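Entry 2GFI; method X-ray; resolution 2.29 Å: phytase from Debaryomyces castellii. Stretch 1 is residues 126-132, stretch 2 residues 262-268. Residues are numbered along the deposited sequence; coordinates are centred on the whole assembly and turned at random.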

# COMPACT_ATOMS: atom_id res chain seq x y z
N ASN A 126 11.17 -2.95 -27.12
CA ASN A 126 10.52 -4.12 -27.68
C ASN A 126 9.29 -4.59 -26.88
O ASN A 126 8.72 -5.67 -27.13
N SER A 127 8.86 -3.74 -25.94
CA SER A 127 7.93 -4.14 -24.93
C SER A 127 7.24 -2.93 -24.31
O SER A 127 7.87 -1.89 -24.14
N ASP A 128 5.96 -3.07 -23.96
CA ASP A 128 5.25 -1.98 -23.29
C ASP A 128 5.04 -2.29 -21.79
O ASP A 128 4.25 -1.68 -21.10
N SER A 129 5.81 -3.26 -21.31
CA SER A 129 5.71 -3.73 -19.96
C SER A 129 6.54 -2.87 -19.01
O SER A 129 7.71 -2.60 -19.24
N ILE A 130 5.94 -2.45 -17.91
CA ILE A 130 6.72 -1.81 -16.83
C ILE A 130 7.78 -2.75 -16.27
O ILE A 130 8.74 -2.29 -15.66
N TYR A 131 7.59 -4.06 -16.45
CA TYR A 131 8.49 -5.07 -15.91
C TYR A 131 9.70 -5.35 -16.82
O TYR A 131 10.40 -6.34 -16.66
N ALA A 132 9.95 -4.47 -17.77
CA ALA A 132 11.03 -4.65 -18.71
C ALA A 132 12.35 -4.91 -18.00
O ALA A 132 12.63 -4.34 -16.95
N GLU A 262 4.22 -13.81 -20.52
CA GLU A 262 3.31 -12.79 -21.01
C GLU A 262 3.23 -11.61 -20.03
O GLU A 262 3.10 -10.43 -20.44
N LEU A 263 3.29 -11.93 -18.74
CA LEU A 263 3.44 -10.91 -17.71
C LEU A 263 4.70 -10.05 -17.96
O LEU A 263 4.59 -8.82 -18.06
N ASN A 264 5.87 -10.68 -18.12
CA ASN A 264 7.09 -9.96 -18.48
C ASN A 264 6.89 -9.10 -19.72
O ASN A 264 7.20 -7.91 -19.74
N VAL A 265 6.33 -9.69 -20.75
CA VAL A 265 6.26 -9.02 -22.04
C VAL A 265 5.20 -7.93 -22.11
O VAL A 265 5.45 -6.86 -22.64
N LYS A 266 4.01 -8.23 -21.61
CA LYS A 266 2.83 -7.38 -21.76
C LYS A 266 2.51 -6.58 -20.50
O LYS A 266 1.81 -5.57 -20.57
N GLY A 267 2.98 -7.04 -19.35
CA GLY A 267 2.72 -6.34 -18.10
C GLY A 267 1.50 -6.87 -17.40
O GLY A 267 1.14 -6.38 -16.33
N ALA A 268 0.87 -7.88 -18.01
CA ALA A 268 -0.35 -8.54 -17.54
C ALA A 268 -0.60 -9.74 -18.42
O ALA A 268 -0.35 -9.71 -19.63

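Which side chains of the first stretch point at the helix end? Ser-127, Ser-129 and Tyr-131 do, alternate residues of an irregular segment. Ile-130 (chi1 p) lies sideways and makes no contact, while Ala-132 points away. Across from them, Asn-264, Val-265 and Lys-266 all direct CA-to-CB away, so the helix offers mainly its final carbonyls.

Why do both serines adopt the t rotamer? At chi1 -175° each hydroxyl reaches a carbonyl in the last turn of the helix: Ser-127 OG donates to Val-265 O at 2.8 Å, and Ser-129 OG donates to Asn-264 O, also at 2.8 Å though weakly. The same oxygens accept from their own stretch. Ser-129 N bonds to Ser-127 OG at 3.3 Å, and Tyr-131 N to Ser-129 OG at 3.1 Å, so each hydroxyl ties its backbone to the helix.

How does Tyr-131 fit? With chi1 m (-61°) and chi2 -63°, its ring reaches past the helix end. Its CE2 lies 4.0 Å from CD1 of Leu-263, whose t, p conformation brings the branch tip nearer although its CA-to-CB bond runs sideways. Gly-267 O approaches the ring edge, 3.8 Å from Tyr-131 CE2. Gly-267 has positive phi, where a CB would jam against the preceding carbonyl; an ideal CB would also sit 3.6 Å from Ser-129 OG.

What do the waters and the charged side chains add? Water 1 accepts from Asp-128 N at 3.0 Å and donates to Val-265 O at 2.8 Å, bridging the stretches beside the Ser-127 bond. Water 2 donates to Asn-264 O at 2.7 Å and, weakly, to Tyr-131 O at 2.7 Å. Asp-128, chi1 p, brings OD1 within 3.4 Å of Lys-266 O, but two acceptors cannot bond. Lys-266 itself, m, m, m, t, stays exposed.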

# COMPACT_ATOMS: atom_id res chain seq x y z
CB ASN A 126 11.56 -5.24 -27.88
CG ASN A 126 12.06 -5.83 -26.55
OD1 ASN A 126 11.41 -5.64 -25.53
ND2 ASN A 126 13.20 -6.54 -26.56
CB SER A 127 8.69 -4.87 -23.83
OG SER A 127 7.79 -5.37 -22.87
CB ASP A 128 3.95 -1.63 -24.02
CG ASP A 128 2.84 -2.53 -23.65
OD1 ASP A 128 3.08 -3.60 -23.05
OD2 ASP A 128 1.64 -2.25 -23.90
CB SER A 129 6.23 -5.14 -19.89
OG SER A 129 6.04 -5.63 -18.60
CB ILE A 130 5.78 -1.26 -15.72
CG1 ILE A 130 5.11 -2.41 -14.95
CG2 ILE A 130 4.75 -0.31 -16.34
CD1 ILE A 130 4.48 -1.97 -13.68
CB TYR A 131 7.70 -6.35 -15.65
CG TYR A 131 6.60 -6.13 -14.65
CD1 TYR A 131 6.89 -5.75 -13.32
CD2 TYR A 131 5.26 -6.32 -15.01
CE1 TYR A 131 5.90 -5.56 -12.42
CE2 TYR A 131 4.27 -6.12 -14.14
CZ TYR A 131 4.57 -5.74 -12.83
OH TYR A 131 3.51 -5.51 -11.95
CB ALA A 132 11.13 -3.46 -19.66
CB GLU A 262 1.91 -13.38 -21.19
CG GLU A 262 0.97 -12.42 -21.90
CD GLU A 262 -0.30 -13.10 -22.34
OE1 GLU A 262 -0.93 -13.80 -21.52
OE2 GLU A 262 -0.67 -12.93 -23.52
CB LEU A 263 3.47 -11.58 -16.32
CG LEU A 263 3.68 -10.69 -15.08
CD1 LEU A 263 2.56 -9.66 -14.92
CD2 LEU A 263 3.68 -11.61 -13.86
CB ASN A 264 8.23 -10.93 -18.80
CG ASN A 264 8.76 -11.61 -17.61
OD1 ASN A 264 8.35 -11.32 -16.49
ND2 ASN A 264 9.69 -12.53 -17.82
CB VAL A 265 6.11 -10.05 -23.18
CG1 VAL A 265 5.77 -9.33 -24.50
CG2 VAL A 265 7.40 -10.88 -23.30
CB LYS A 266 1.61 -8.25 -22.08
CG LYS A 266 1.75 -9.13 -23.33
CD LYS A 266 1.86 -8.31 -24.63
CE LYS A 266 0.54 -7.62 -24.96
NZ LYS A 266 0.70 -7.11 -26.38
CB ALA A 268 -1.57 -7.61 -17.55
O HOH W 1 4.73 -5.62 -24.99
O HOH W 2 9.61 -8.03 -18.63